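Local coordinates for protein peptide ABC transporter permease (Staphylococcus hominis, PDB 6EXS) that probably carries peptides across the cell membrane as a POT family transporter and binds a thioalcohol-conjugated dipeptide, a precursor of human body odour, at residues Leu309-Leu323 with Thr392-Val404. Numbering follows the deposited sequence.
Sequences LNIYGLERSDMQLNL and TQFSVNWVILSYV. With OLC ((2R)-2,3-dihydroxypropyl (9Z)-octadec-9-enoate), chain B; OLC ((2R)-2,3-dihydroxypropyl (9Z)-octadec-9-enoate), chain H; C3H (2-[[(2~{R})-2-azanyl-3-[(3~{S})-3-methyl-1-oxidanyl-hexan-3-yl]sulfanyl-propanoyl]amino]ethanoic acid), chain O.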
ATOM      1  N   LEU A 309      -9.769  -3.317  12.546  1.00 38.37           N
ATOM      2  CA  LEU A 309     -10.283  -2.218  13.370  1.00 38.76           C
ATOM      3  C   LEU A 309     -11.685  -1.727  12.962  1.00 43.31           C
ATOM      4  O   LEU A 309     -12.487  -1.399  13.843  1.00 43.81           O
ATOM      5  CB  LEU A 309      -9.274  -1.056  13.417  1.00 38.11           C
ATOM      6  CG  LEU A 309      -9.385  -0.062  14.591  1.00 41.96           C
ATOM      7  CD1 LEU A 309      -9.355  -0.776  15.956  1.00 42.47           C
ATOM      8  CD2 LEU A 309      -8.289   1.004  14.501  1.00 40.79           C
ATOM      9  N   ASN A 310     -11.984  -1.721  11.642  1.00 38.35           N
ATOM     10  CA  ASN A 310     -13.278  -1.316  11.073  1.00 37.86           C
ATOM     11  C   ASN A 310     -14.448  -2.293  11.392  1.00 42.46           C
ATOM     12  O   ASN A 310     -15.553  -1.829  11.694  1.00 41.43           O
ATOM     13  CB  ASN A 310     -13.157  -1.062   9.560  1.00 36.32           C
ATOM     14  CG  ASN A 310     -12.532  -2.167   8.740  1.00 44.74           C
ATOM     15  OD1 ASN A 310     -11.849  -3.057   9.249  1.00 35.61           O
ATOM     16  ND2 ASN A 310     -12.730  -2.106   7.430  1.00 33.74           N
ATOM     17  N   ILE A 311     -14.208  -3.636  11.305  1.00 40.09           N
ATOM     18  CA  ILE A 311     -15.195  -4.676  11.631  1.00 40.81           C
ATOM     19  C   ILE A 311     -15.466  -4.629  13.144  1.00 47.13           C
ATOM     20  O   ILE A 311     -16.613  -4.778  13.564  1.00 46.91           O
ATOM     21  CB  ILE A 311     -14.775  -6.095  11.161  1.00 44.29           C
ATOM     22  CG1 ILE A 311     -14.547  -6.161   9.636  1.00 43.87           C
ATOM     23  CG2 ILE A 311     -15.805  -7.150  11.607  1.00 46.23           C
ATOM     24  CD1 ILE A 311     -14.055  -7.557   9.126  1.00 47.87           C
ATOM     25  N   TYR A 312     -14.405  -4.394  13.953  1.00 45.16           N
ATOM     26  CA  TYR A 312     -14.503  -4.255  15.412  1.00 45.39           C
ATOM     27  C   TYR A 312     -15.356  -3.037  15.764  1.00 49.55           C
ATOM     28  O   TYR A 312     -16.195  -3.130  16.648  1.00 51.92           O
ATOM     29  CB  TYR A 312     -13.112  -4.147  16.059  1.00 45.73           C
ATOM     30  CG  TYR A 312     -13.133  -4.135  17.575  1.00 47.19           C
ATOM     31  CD1 TYR A 312     -13.453  -5.284  18.297  1.00 49.71           C
ATOM     32  CD2 TYR A 312     -12.807  -2.986  18.288  1.00 47.69           C
ATOM     33  CE1 TYR A 312     -13.432  -5.291  19.691  1.00 51.15           C
ATOM     34  CE2 TYR A 312     -12.805  -2.976  19.683  1.00 49.56           C
ATOM     35  CZ  TYR A 312     -13.114  -4.131  20.381  1.00 58.35           C
ATOM     36  OH  TYR A 312     -13.102  -4.127  21.753  1.00 60.15           O
ATOM     37  N   GLY A 313     -15.164  -1.933  15.045  1.00 43.49           N
ATOM     38  CA  GLY A 313     -15.949  -0.722  15.225  1.00 43.03           C
ATOM     39  C   GLY A 313     -17.407  -0.957  14.876  1.00 47.41           C
ATOM     40  O   GLY A 313     -18.294  -0.608  15.659  1.00 48.80           O
ATOM     41  N   LEU A 314     -17.664  -1.592  13.710  1.00 41.60           N
ATOM     42  CA  LEU A 314     -19.009  -1.923  13.223  1.00 40.65           C
ATOM     43  C   LEU A 314     -19.768  -2.857  14.176  1.00 45.80           C
ATOM     44  O   LEU A 314     -20.969  -2.666  14.418  1.00 47.25           O
ATOM     45  CB  LEU A 314     -18.913  -2.534  11.797  1.00 39.45           C
ATOM     46  CG  LEU A 314     -20.206  -2.956  11.076  1.00 42.89           C
ATOM     47  CD1 LEU A 314     -21.171  -1.786  10.894  1.00 43.26           C
ATOM     48  CD2 LEU A 314     -19.902  -3.524   9.732  1.00 42.44           C
ATOM     49  N   GLU A 315     -19.059  -3.844  14.736  1.00 41.58           N
ATOM     50  CA  GLU A 315     -19.647  -4.856  15.614  1.00 42.03           C
ATOM     51  C   GLU A 315     -19.679  -4.513  17.104  1.00 47.59           C
ATOM     52  O   GLU A 315     -20.552  -5.014  17.806  1.00 48.26           O
ATOM     53  CB  GLU A 315     -18.942  -6.204  15.415  1.00 42.96           C
ATOM     54  CG  GLU A 315     -19.202  -6.830  14.063  1.00 47.34           C
ATOM     55  CD  GLU A 315     -18.443  -8.112  13.802  1.00 72.88           C
ATOM     56  OE1 GLU A 315     -17.610  -8.508  14.652  1.00 71.98           O
ATOM     57  OE2 GLU A 315     -18.658  -8.708  12.722  1.00 71.50           O
ATOM     58  N   ARG A 316     -18.726  -3.713  17.603  1.00 44.96           N
ATOM     59  CA  ARG A 316     -18.665  -3.422  19.039  1.00 46.23           C
ATOM     60  C   ARG A 316     -18.988  -1.967  19.420  1.00 49.03           C
ATOM     61  O   ARG A 316     -19.370  -1.713  20.562  1.00 50.38           O
ATOM     62  CB  ARG A 316     -17.309  -3.863  19.624  1.00 47.51           C
ATOM     63  CG  ARG A 316     -17.030  -5.355  19.405  1.00 60.66           C
ATOM     64  CD  ARG A 316     -17.590  -6.272  20.491  1.00 73.76           C
ATOM     65  NE  ARG A 316     -16.560  -6.670  21.458  1.00 90.08           N
ATOM     66  CZ  ARG A 316     -15.672  -7.648  21.266  1.00109.12           C
ATOM     67  NH1 ARG A 316     -15.670  -8.342  20.132  1.00 95.52           N
ATOM     68  NH2 ARG A 316     -14.772  -7.928  22.199  1.00 97.48           N
ATOM     69  N   SER A 317     -18.876  -1.029  18.484  1.00 43.37           N
ATOM     70  CA  SER A 317     -19.185   0.360  18.812  1.00 42.50           C
ATOM     71  C   SER A 317     -20.607   0.745  18.393  1.00 46.30           C
ATOM     72  O   SER A 317     -21.251   0.004  17.643  1.00 46.66           O
ATOM     73  CB  SER A 317     -18.136   1.309  18.238  1.00 41.65           C
ATOM     74  OG  SER A 317     -18.532   1.769  16.960  1.00 45.85           O
ATOM     75  N   ASP A 318     -21.086   1.904  18.876  1.00 41.33           N
ATOM     76  CA  ASP A 318     -22.425   2.409  18.571  1.00 40.63           C
ATOM     77  C   ASP A 318     -22.532   3.011  17.159  1.00 43.14           C
ATOM     78  O   ASP A 318     -23.636   3.388  16.733  1.00 42.70           O
ATOM     79  CB  ASP A 318     -22.911   3.398  19.659  1.00 42.22           C
ATOM     80  CG  ASP A 318     -22.076   4.647  19.916  1.00 50.59           C
ATOM     81  OD1 ASP A 318     -21.153   4.936  19.112  1.00 50.51           O
ATOM     82  OD2 ASP A 318     -22.364   5.355  20.898  1.00 56.44           O
ATOM     83  N   MET A 319     -21.374   3.106  16.446  1.00 38.27           N
ATOM     84  CA  MET A 319     -21.219   3.685  15.097  1.00 36.92           C
ATOM     85  C   MET A 319     -21.838   5.082  15.027  1.00 39.51           C
ATOM     86  O   MET A 319     -22.383   5.490  13.998  1.00 38.75           O
ATOM     87  CB  MET A 319     -21.770   2.744  14.001  1.00 39.11           C
ATOM     88  CG  MET A 319     -20.942   1.485  13.790  1.00 42.84           C
ATOM     89  SD  MET A 319     -19.184   1.776  13.436  1.00 46.31           S
ATOM     90  CE  MET A 319     -19.275   2.370  11.813  1.00 41.91           C
ATOM     91  N   GLN A 320     -21.758   5.803  16.151  1.00 35.88           N
ATOM     92  CA  GLN A 320     -22.372   7.117  16.319  1.00 36.03           C
ATOM     93  C   GLN A 320     -21.339   8.176  16.750  1.00 40.64           C
ATOM     94  O   GLN A 320     -20.962   8.239  17.920  1.00 41.72           O
ATOM     95  CB  GLN A 320     -23.557   6.986  17.324  1.00 37.38           C
ATOM     96  CG  GLN A 320     -24.452   8.208  17.460  1.00 34.81           C
ATOM     97  CD  GLN A 320     -25.323   8.503  16.259  1.00 54.10           C
ATOM     98  OE1 GLN A 320     -25.646   7.628  15.449  1.00 53.32           O
ATOM     99  NE2 GLN A 320     -25.755   9.754  16.145  1.00 44.21           N
ATOM    100  N   LEU A 321     -20.851   8.970  15.797  1.00 37.36           N
ATOM    101  CA  LEU A 321     -19.883  10.048  16.081  1.00 37.76           C
ATOM    102  C   LEU A 321     -20.574  11.056  17.014  1.00 44.41           C
ATOM    103  O   LEU A 321     -21.749  11.373  16.802  1.00 44.87           O
ATOM    104  CB  LEU A 321     -19.440  10.709  14.771  1.00 36.53           C
ATOM    105  CG  LEU A 321     -18.382  11.808  14.818  1.00 41.72           C
ATOM    106  CD1 LEU A 321     -17.046  11.303  15.381  1.00 41.98           C
ATOM    107  CD2 LEU A 321     -18.136  12.353  13.425  1.00 42.82           C
ATOM    108  N   ASN A 322     -19.896  11.453  18.101  1.00 40.89           N
ATOM    109  CA  ASN A 322     -20.474  12.378  19.075  1.00 41.56           C
ATOM    110  C   ASN A 322     -19.415  13.356  19.650  1.00 46.20           C
ATOM    111  O   ASN A 322     -18.655  12.995  20.554  1.00 47.36           O
ATOM    112  CB  ASN A 322     -21.239  11.596  20.158  1.00 41.15           C
ATOM    113  CG  ASN A 322     -21.983  12.457  21.143  1.00 50.23           C
ATOM    114  OD1 ASN A 322     -22.264  13.632  20.914  1.00 45.13           O
ATOM    115  ND2 ASN A 322     -22.326  11.878  22.263  1.00 40.08           N
ATOM    116  N   LEU A 323     -19.355  14.582  19.091  1.00 40.51           N
ATOM    117  CA  LEU A 323     -18.378  15.592  19.478  1.00 39.80           C
ATOM    118  C   LEU A 323     -19.029  16.911  19.867  1.00 43.16           C
ATOM    119  O   LEU A 323     -19.564  17.617  19.007  1.00 42.50           O
ATOM    120  CB  LEU A 323     -17.349  15.842  18.350  1.00 39.28           C
ATOM    121  CG  LEU A 323     -16.664  14.635  17.673  1.00 43.53           C
ATOM    122  CD1 LEU A 323     -16.041  15.046  16.352  1.00 42.41           C
ATOM    123  CD2 LEU A 323     -15.635  13.961  18.585  1.00 45.09           C
ATOM    124  N   THR A 392     -20.488  -4.402  26.973  1.00 58.69           N
ATOM    125  CA  THR A 392     -21.084  -3.065  26.815  1.00 57.08           C
ATOM    126  C   THR A 392     -20.605  -2.354  25.529  1.00 56.81           C
ATOM    127  O   THR A 392     -19.399  -2.210  25.302  1.00 56.25           O
ATOM    128  CB  THR A 392     -20.825  -2.201  28.075  1.00 65.79           C
ATOM    129  OG1 THR A 392     -21.062  -2.973  29.256  1.00 67.28           O
ATOM    130  CG2 THR A 392     -21.660  -0.925  28.106  1.00 63.95           C
ATOM    131  N   GLN A 393     -21.567  -1.908  24.702  1.00 50.07           N
ATOM    132  CA  GLN A 393     -21.321  -1.174  23.457  1.00 46.76           C
ATOM    133  C   GLN A 393     -20.758   0.203  23.825  1.00 49.85           C
ATOM    134  O   GLN A 393     -21.312   0.879  24.690  1.00 51.43           O
ATOM    135  CB  GLN A 393     -22.621  -1.066  22.640  1.00 47.06           C
ATOM    136  CG  GLN A 393     -22.560  -0.132  21.453  1.00 54.17           C
ATOM    137  CD  GLN A 393     -23.810  -0.207  20.625  1.00 61.57           C
ATOM    138  OE1 GLN A 393     -23.914  -1.037  19.722  1.00 55.73           O
ATOM    139  NE2 GLN A 393     -24.771   0.676  20.896  1.00 50.17           N
ATOM    140  N   PHE A 394     -19.623   0.571  23.222  1.00 44.16           N
ATOM    141  CA  PHE A 394     -18.921   1.832  23.479  1.00 42.55           C
ATOM    142  C   PHE A 394     -19.047   2.800  22.311  1.00 44.84           C
ATOM    143  O   PHE A 394     -19.560   2.436  21.255  1.00 44.21           O
ATOM    144  CB  PHE A 394     -17.439   1.580  23.834  1.00 43.76           C
ATOM    145  CG  PHE A 394     -16.656   0.720  22.870  1.00 44.58           C
ATOM    146  CD1 PHE A 394     -15.976   1.290  21.794  1.00 46.59           C
ATOM    147  CD2 PHE A 394     -16.556  -0.654  23.062  1.00 47.62           C
ATOM    148  CE1 PHE A 394     -15.244   0.495  20.903  1.00 46.21           C
ATOM    149  CE2 PHE A 394     -15.827  -1.451  22.165  1.00 49.50           C
ATOM    150  CZ  PHE A 394     -15.179  -0.868  21.093  1.00 46.13           C
ATOM    151  N   SER A 395     -18.586   4.032  22.497  1.00 40.36           N
ATOM    152  CA  SER A 395     -18.651   5.043  21.459  1.00 39.02           C
ATOM    153  C   SER A 395     -17.604   4.775  20.356  1.00 43.45           C
ATOM    154  O   SER A 395     -16.474   4.346  20.654  1.00 42.70           O
ATOM    155  CB  SER A 395     -18.468   6.428  22.077  1.00 42.19           C
ATOM    156  OG  SER A 395     -18.397   7.458  21.104  1.00 50.38           O
ATOM    157  N   VAL A 396     -17.991   5.050  19.074  1.00 39.51           N
ATOM    158  CA  VAL A 396     -17.128   4.943  17.884  1.00 37.33           C
ATOM    159  C   VAL A 396     -15.947   5.942  17.997  1.00 41.40           C
ATOM    160  O   VAL A 396     -14.937   5.761  17.319  1.00 39.72           O
ATOM    161  CB  VAL A 396     -17.933   5.114  16.559  1.00 39.42           C
ATOM    162  CG1 VAL A 396     -18.261   6.578  16.265  1.00 38.55           C
ATOM    163  CG2 VAL A 396     -17.202   4.486  15.381  1.00 38.12           C
ATOM    164  N   ASN A 397     -16.082   6.978  18.879  1.00 39.85           N
ATOM    165  CA  ASN A 397     -15.065   8.005  19.153  1.00 40.44           C
ATOM    166  C   ASN A 397     -13.751   7.341  19.577  1.00 46.58           C
ATOM    167  O   ASN A 397     -12.673   7.844  19.245  1.00 46.14           O
ATOM    168  CB  ASN A 397     -15.540   8.977  20.249  1.00 40.00           C
ATOM    169  CG  ASN A 397     -16.705   9.894  19.915  1.00 49.00           C
ATOM    170  OD1 ASN A 397     -17.226   9.952  18.795  1.00 37.91           O
ATOM    171  ND2 ASN A 397     -17.135  10.655  20.897  1.00 42.65           N
ATOM    172  N   TRP A 398     -13.858   6.188  20.277  1.00 44.81           N
ATOM    173  CA  TRP A 398     -12.737   5.356  20.718  1.00 45.21           C
ATOM    174  C   TRP A 398     -12.027   4.726  19.521  1.00 49.10           C
ATOM    175  O   TRP A 398     -10.807   4.839  19.423  1.00 50.36           O
ATOM    176  CB  TRP A 398     -13.213   4.273  21.706  1.00 44.90           C
ATOM    177  CG  TRP A 398     -13.597   4.796  23.062  1.00 46.76           C
ATOM    178  CD1 TRP A 398     -14.822   4.714  23.651  1.00 50.25           C
ATOM    179  CD2 TRP A 398     -12.746   5.488  23.995  1.00 47.22           C
ATOM    180  NE1 TRP A 398     -14.789   5.302  24.898  1.00 50.78           N
ATOM    181  CE2 TRP A 398     -13.525   5.776  25.139  1.00 52.07           C
ATOM    182  CE3 TRP A 398     -11.392   5.879  23.982  1.00 48.13           C
ATOM    183  CZ2 TRP A 398     -13.000   6.435  26.257  1.00 52.34           C
ATOM    184  CZ3 TRP A 398     -10.871   6.526  25.095  1.00 50.51           C
ATOM    185  CH2 TRP A 398     -11.677   6.816  26.207  1.00 52.33           C
ATOM    186  N   VAL A 399     -12.789   4.106  18.592  1.00 44.69           N
ATOM    187  CA  VAL A 399     -12.279   3.460  17.365  1.00 43.16           C
ATOM    188  C   VAL A 399     -11.601   4.516  16.489  1.00 46.03           C
ATOM    189  O   VAL A 399     -10.527   4.255  15.956  1.00 46.22           O
ATOM    190  CB  VAL A 399     -13.379   2.679  16.590  1.00 46.37           C
ATOM    191  CG1 VAL A 399     -12.772   1.815  15.485  1.00 45.55           C
ATOM    192  CG2 VAL A 399     -14.215   1.823  17.533  1.00 46.87           C
ATOM    193  N   ILE A 400     -12.209   5.724  16.398  1.00 40.70           N
ATOM    194  CA  ILE A 400     -11.682   6.868  15.655  1.00 38.96           C
ATOM    195  C   ILE A 400     -10.357   7.357  16.288  1.00 41.12           C
ATOM    196  O   ILE A 400      -9.407   7.632  15.555  1.00 39.98           O
ATOM    197  CB  ILE A 400     -12.763   7.985  15.475  1.00 41.71           C
ATOM    198  CG1 ILE A 400     -13.912   7.475  14.550  1.00 40.47           C
ATOM    199  CG2 ILE A 400     -12.134   9.291  14.922  1.00 42.49           C
ATOM    200  CD1 ILE A 400     -15.199   8.258  14.587  1.00 39.65           C
ATOM    201  N   LEU A 401     -10.282   7.405  17.639  1.00 37.57           N
ATOM    202  CA  LEU A 401      -9.072   7.782  18.385  1.00 37.15           C
ATOM    203  C   LEU A 401      -7.924   6.803  18.085  1.00 39.57           C
ATOM    204  O   LEU A 401      -6.780   7.235  17.964  1.00 38.69           O
ATOM    205  CB  LEU A 401      -9.350   7.889  19.905  1.00 38.05           C
ATOM    206  CG  LEU A 401      -8.183   8.254  20.858  1.00 42.64           C
ATOM    207  CD1 LEU A 401      -7.382   9.498  20.388  1.00 42.06           C
ATOM    208  CD2 LEU A 401      -8.680   8.431  22.272  1.00 43.64           C
ATOM    209  N   SER A 402      -8.236   5.507  17.914  1.00 35.88           N
ATOM    210  CA  SER A 402      -7.225   4.503  17.559  1.00 35.51           C
ATOM    211  C   SER A 402      -6.608   4.806  16.175  1.00 38.48           C
ATOM    212  O   SER A 402      -5.388   4.801  16.048  1.00 37.88           O
ATOM    213  CB  SER A 402      -7.814   3.102  17.595  1.00 38.34           C
ATOM    214  OG  SER A 402      -6.773   2.157  17.424  1.00 49.69           O
ATOM    215  N   TYR A 403      -7.453   5.144  15.174  1.00 34.74           N
ATOM    216  CA  TYR A 403      -7.031   5.529  13.822  1.00 33.28           C
ATOM    217  C   TYR A 403      -6.144   6.784  13.856  1.00 39.45           C
ATOM    218  O   TYR A 403      -5.121   6.823  13.175  1.00 39.45           O
ATOM    219  CB  TYR A 403      -8.257   5.792  12.928  1.00 32.35           C
ATOM    220  CG  TYR A 403      -8.885   4.537  12.363  1.00 31.52           C
ATOM    221  CD1 TYR A 403      -8.280   3.841  11.316  1.00 31.29           C
ATOM    222  CD2 TYR A 403     -10.096   4.058  12.853  1.00 31.55           C
ATOM    223  CE1 TYR A 403      -8.860   2.692  10.783  1.00 30.96           C
ATOM    224  CE2 TYR A 403     -10.665   2.888  12.355  1.00 31.73           C
ATOM    225  CZ  TYR A 403     -10.052   2.216  11.307  1.00 38.61           C
ATOM    226  OH  TYR A 403     -10.617   1.072  10.797  1.00 36.72           O
ATOM    227  N   VAL A 404      -6.537   7.793  14.661  1.00 36.93           N
ATOM    228  CA  VAL A 404      -5.834   9.073  14.802  1.00 37.01           C
ATOM    229  C   VAL A 404      -4.438   8.876  15.407  1.00 43.26           C
ATOM    230  O   VAL A 404      -3.490   9.495  14.925  1.00 43.60           O
ATOM    231  CB  VAL A 404      -6.678  10.146  15.555  1.00 40.80           C
ATOM    232  CG1 VAL A 404      -5.879  11.427  15.782  1.00 40.94           C
ATOM    233  CG2 VAL A 404      -7.988  10.450  14.820  1.00 39.64           C
TER
HETATM  234  C18 OLC B 501     -14.166  11.983   7.436  1.00 48.17           C
HETATM  235  C10 OLC B 501     -11.189  13.097  16.314  1.00 64.80           C
HETATM  236  C9  OLC B 501     -10.940  12.399  17.422  1.00 66.27           C
HETATM  237  C17 OLC B 501     -13.259  11.138   8.303  1.00 48.88           C
HETATM  238  C11 OLC B 501     -12.422  13.068  15.440  1.00 63.15           C
HETATM  239  C8  OLC B 501     -11.818  11.372  18.091  1.00 67.48           C
HETATM  240  C24 OLC B 501     -16.558   8.079  27.972  1.00 80.32           C
HETATM  241  C16 OLC B 501     -13.699  11.032   9.751  1.00 49.62           C
HETATM  242  C12 OLC B 501     -12.100  12.980  13.940  1.00 60.82           C
HETATM  243  C7  OLC B 501     -12.540  11.865  19.351  1.00 69.46           C
HETATM  244  C15 OLC B 501     -13.113  12.082  10.684  1.00 52.35           C
HETATM  245  C13 OLC B 501     -13.307  13.131  13.027  1.00 57.51           C
HETATM  246  C6  OLC B 501     -11.686  11.995  20.615  1.00 71.13           C
HETATM  247  C14 OLC B 501     -13.567  11.924  12.133  1.00 55.32           C
HETATM  248  C5  OLC B 501     -11.384  10.703  21.379  1.00 70.45           C
HETATM  249  C4  OLC B 501     -12.538  10.056  22.152  1.00 69.41           C
HETATM  250  C3  OLC B 501     -12.955  10.762  23.435  1.00 69.51           C
HETATM  251  C2  OLC B 501     -13.528   9.818  24.496  1.00 69.30           C
HETATM  252  C21 OLC B 501     -16.686   8.190  25.439  1.00 73.78           C
HETATM  253  C1  OLC B 501     -14.996   9.514  24.379  1.00 67.68           C
HETATM  254  C22 OLC B 501     -17.443   8.224  26.752  1.00 77.32           C
HETATM  255  O19 OLC B 501     -15.664   9.704  23.399  1.00 64.93           O
HETATM  256  O25 OLC B 501     -15.967   6.787  28.039  1.00 82.62           O
HETATM  257  O23 OLC B 501     -18.226   9.415  26.850  1.00 79.16           O
HETATM  258  O20 OLC B 501     -15.467   8.976  25.513  1.00 70.90           O
HETATM  259  C9  OLC H 507      -8.192  17.599  19.937  1.00 68.02           C
HETATM  260  C8  OLC H 507      -8.953  16.890  21.018  1.00 66.82           C
HETATM  261  C24 OLC H 507     -19.371  10.585  23.507  1.00 51.26           C
HETATM  262  C7  OLC H 507     -10.418  16.646  20.673  1.00 64.85           C
HETATM  263  C6  OLC H 507     -11.159  15.829  21.724  1.00 64.11           C
HETATM  264  C5  OLC H 507     -12.630  15.600  21.411  1.00 62.09           C
HETATM  265  C4  OLC H 507     -13.367  14.740  22.427  1.00 58.94           C
HETATM  266  C3  OLC H 507     -14.866  14.669  22.179  1.00 54.40           C
HETATM  267  C2  OLC H 507     -15.610  13.775  23.163  1.00 51.43           C
HETATM  268  C21 OLC H 507     -19.200  13.095  23.807  1.00 49.24           C
HETATM  269  C1  OLC H 507     -17.087  14.042  23.209  1.00 49.35           C
HETATM  270  C22 OLC H 507     -19.812  11.799  24.295  1.00 49.19           C
HETATM  271  O19 OLC H 507     -17.607  15.075  22.867  1.00 48.11           O
HETATM  272  O25 OLC H 507     -20.109   9.430  23.889  1.00 54.11           O
HETATM  273  O23 OLC H 507     -19.588  11.603  25.690  1.00 49.93           O
HETATM  274  O20 OLC H 507     -17.758  12.983  23.697  1.00 47.74           O
HETATM  275  O2  C3H O 514      -2.618   5.511   0.397  0.75 69.54           O
HETATM  276  C11 C3H O 514      -2.653   6.292   1.279  0.75 68.31           C
HETATM  277  O3  C3H O 514      -1.634   6.974   1.669  0.75 68.52           O
HETATM  278  C10 C3H O 514      -3.858   6.578   2.127  0.75 66.90           C
HETATM  279  N1  C3H O 514      -4.752   5.451   2.246  0.75 65.30           N
HETATM  280  C9  C3H O 514      -4.574   4.521   3.169  0.75 65.79           C
HETATM  281  O1  C3H O 514      -3.502   3.970   3.364  0.75 68.68           O
HETATM  282  C8  C3H O 514      -5.738   4.142   4.024  0.75 63.57           C
HETATM  283  N   C3H O 514      -6.964   4.626   3.406  0.75 63.93           N
HETATM  284  C7  C3H O 514      -5.843   2.622   4.159  0.75 63.34           C
HETATM  285  S   C3H O 514      -5.251   1.875   5.701  0.75 63.64           S
HETATM  286  C3  C3H O 514      -6.320   2.371   7.156  0.75 55.14           C
HETATM  287  C4  C3H O 514      -7.668   1.741   6.922  0.75 52.12           C
HETATM  288  C5  C3H O 514      -6.306   3.904   7.231  0.75 51.07           C
HETATM  289  C6  C3H O 514      -7.269   4.558   8.196  0.75 46.34           C
HETATM  290  O   C3H O 514      -8.185   5.381   7.552  0.75 41.31           O
HETATM  291  C2  C3H O 514      -5.735   1.848   8.466  0.75 54.02           C
HETATM  292  C1  C3H O 514      -5.322   2.911   9.469  0.75 51.79           C
HETATM  293  C   C3H O 514      -4.773   2.298  10.728  0.75 50.23           C
HETATM  294  O   HOH W   1     -21.014   7.700  20.543  1.00 43.41           O
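L309 CD2 sits over the centre of one face of the Y403 ring, 3.8 Å from its centroid. The L309 CG is anti to the backbone N (chi1 -159°), which carries the branch across to Y403. C3H C2 lies at the edge of the same ring, in its plane. Y403 OH is hydrogen-bonded to G305 O. The F394 ring has R316 O over one face and Y312 CE2 at its edge, 3.5 Å from F394 CZ. The planes of the Y312 and F394 rings meet obliquely at 41°.

Beyond the helix 309-316, D318 N donates to F394 O at 2.9 Å. D318 OD1 accepts from V396 N at 3.2 Å and from Q320 N, on opposite faces of the carboxylate plane. The latter bond forms an Asx turn. A water bridges D318 OD2, Q320 O and S395 OG.

The N397 amide pairs with N322. Its OD1 accepts from N322 N in plane on a lone pair at 3.1 Å, while ND2 gives to N322 O at 2.8 Å. ND2 also donates to the ester carbonyl oxygen, O19, of a bound monoolein.

Polar bonds thus tie the turn and strand to the start of helix 396-418 and the residues just before it. L309 packing and the G305 bond hold Y403 beside the conjugate.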